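Local coordinates for protein NADP-dependent glyceraldehyde-3-phosphate dehydrogenase (PDB 3PRL) that probably oxidises glyceraldehyde 3-phosphate with NADP+ as a non-phosphorylating dehydrogenase of the aldehyde dehydrogenase family, at residues S194-K197 and M198-L202. Numbering follows the deposited sequence.
Sequences SGIK and MVEAL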
loop_
_atom_site.group_PDB
_atom_site.type_symbol
_atom_site.label_atom_id
_atom_site.label_comp_id
_atom_site.label_asym_id
_atom_site.label_seq_id
_atom_site.Cartn_x
_atom_site.Cartn_y
_atom_site.Cartn_z
ATOM N N SER D 194 -21.642 8.047 -31.306
ATOM C CA SER D 194 -20.262 8.263 -30.870
ATOM C C SER D 194 -19.753 7.066 -30.066
ATOM O O SER D 194 -18.661 6.579 -30.320
ATOM C CB SER D 194 -20.107 9.565 -30.080
ATOM O OG SER D 194 -20.417 10.703 -30.877
ATOM N N GLY D 195 -20.549 6.586 -29.114
ATOM C CA GLY D 195 -20.215 5.353 -28.395
ATOM C C GLY D 195 -20.075 4.122 -29.293
ATOM O O GLY D 195 -19.244 3.255 -29.018
ATOM N N ILE D 196 -20.874 4.016 -30.357
ATOM C CA ILE D 196 -20.734 2.865 -31.256
ATOM C C ILE D 196 -19.380 2.946 -31.965
ATOM O O ILE D 196 -18.616 1.974 -31.956
ATOM C CB ILE D 196 -21.940 2.666 -32.225
ATOM C CG1 ILE D 196 -23.227 2.307 -31.449
ATOM C CG2 ILE D 196 -21.668 1.552 -33.199
ATOM C CD1 ILE D 196 -24.528 2.505 -32.286
ATOM N N LYS D 197 -19.063 4.119 -32.518
ATOM C CA LYS D 197 -17.756 4.370 -33.137
ATOM C C LYS D 197 -16.607 4.115 -32.169
ATOM O O LYS D 197 -15.579 3.586 -32.562
ATOM C CB LYS D 197 -17.647 5.795 -33.711
ATOM C CG LYS D 197 -18.360 6.006 -35.034
ATOM C CD LYS D 197 -17.668 5.269 -36.168
ATOM C CE LYS D 197 -18.490 5.290 -37.443
ATOM N NZ LYS D 197 -17.968 4.288 -38.404
ATOM N N MET D 198 -16.783 4.487 -30.905
ATOM C CA MET D 198 -15.778 4.147 -29.895
ATOM C C MET D 198 -15.580 2.637 -29.799
ATOM O O MET D 198 -14.430 2.156 -29.784
ATOM C CB MET D 198 -16.122 4.726 -28.529
ATOM C CG MET D 198 -15.160 4.302 -27.431
ATOM S SD MET D 198 -15.852 4.531 -25.802
ATOM C CE MET D 198 -17.164 3.298 -25.812
ATOM N N VAL D 199 -16.691 1.898 -29.734
ATOM C CA VAL D 199 -16.657 0.427 -29.583
ATOM C C VAL D 199 -16.069 -0.262 -30.799
ATOM O O VAL D 199 -15.363 -1.267 -30.679
ATOM C CB VAL D 199 -18.044 -0.153 -29.247
ATOM C CG1 VAL D 199 -18.133 -1.656 -29.573
ATOM C CG2 VAL D 199 -18.348 0.073 -27.786
ATOM N N GLU D 200 -16.366 0.283 -31.974
ATOM C CA GLU D 200 -15.788 -0.186 -33.226
ATOM C C GLU D 200 -14.264 -0.286 -33.172
ATOM O O GLU D 200 -13.684 -1.286 -33.604
ATOM C CB GLU D 200 -16.184 0.755 -34.354
ATOM C CG GLU D 200 -17.587 0.525 -34.881
ATOM C CD GLU D 200 -17.835 1.227 -36.198
ATOM O OE1 GLU D 200 -16.901 1.304 -37.032
ATOM O OE2 GLU D 200 -18.970 1.703 -36.389
ATOM N N ALA D 201 -13.635 0.776 -32.667
ATOM C CA ALA D 201 -12.184 0.819 -32.477
ATOM C C ALA D 201 -11.694 -0.299 -31.560
ATOM O O ALA D 201 -10.608 -0.813 -31.755
ATOM C CB ALA D 201 -11.746 2.195 -31.946
ATOM N N LEU D 202 -12.508 -0.690 -30.581
ATOM C CA LEU D 202 -12.158 -1.785 -29.650
ATOM C C LEU D 202 -12.209 -3.132 -30.369
ATOM O O LEU D 202 -11.362 -4.010 -30.152
ATOM C CB LEU D 202 -13.125 -1.801 -28.461
ATOM C CG LEU D 202 -12.697 -2.315 -27.082
ATOM C CD1 LEU D 202 -13.769 -1.960 -26.076
ATOM C CD2 LEU D 202 -12.441 -3.799 -27.054
#
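Lys197 and Glu200, three residues apart on one helix, run side by side and point the same way. Followed outward, Glu200 first sets its CB 3.4 Å from Lys197 O. Glu200 CG, anti to its own carbonyl carbon (chi1 -80°), lies 3.4 Å from Ile196 O, and the extended chain then carries the carboxylate on to the lysine. Glu200 OE2 touches Lys197 CD and CE and ends 3.4 Å from Lys197 NZ, while Glu200 OE1 is 3.5 Å from the same NZ: a forked salt bridge, with both bonds weak. The bend of the lysine at chi2 (-70°) lets its chain keep beside the acid. An alanine here has no carboxylate, and the Lys197 ammonium would probably be left without this partner and freer to swing. Along the backbone, Glu200 N bonds to Ile196 O at 2.8 Å, and Met198 N and Val199 N donate likewise to Ser194 O and Gly195 O. The Lys197–Glu200 face lies against Phe10 of strand 10-16, whereas Met198 packs on Ala169, Ala170 and Ile173 of helix 167-178. This is an i to i+3 salt bridge on helix 192-204, a beta-alpha-beta crossover in the Rossmann-type coenzyme domain of aldehyde dehydrogenases, near NADP+-binding Ser160 and Lys186.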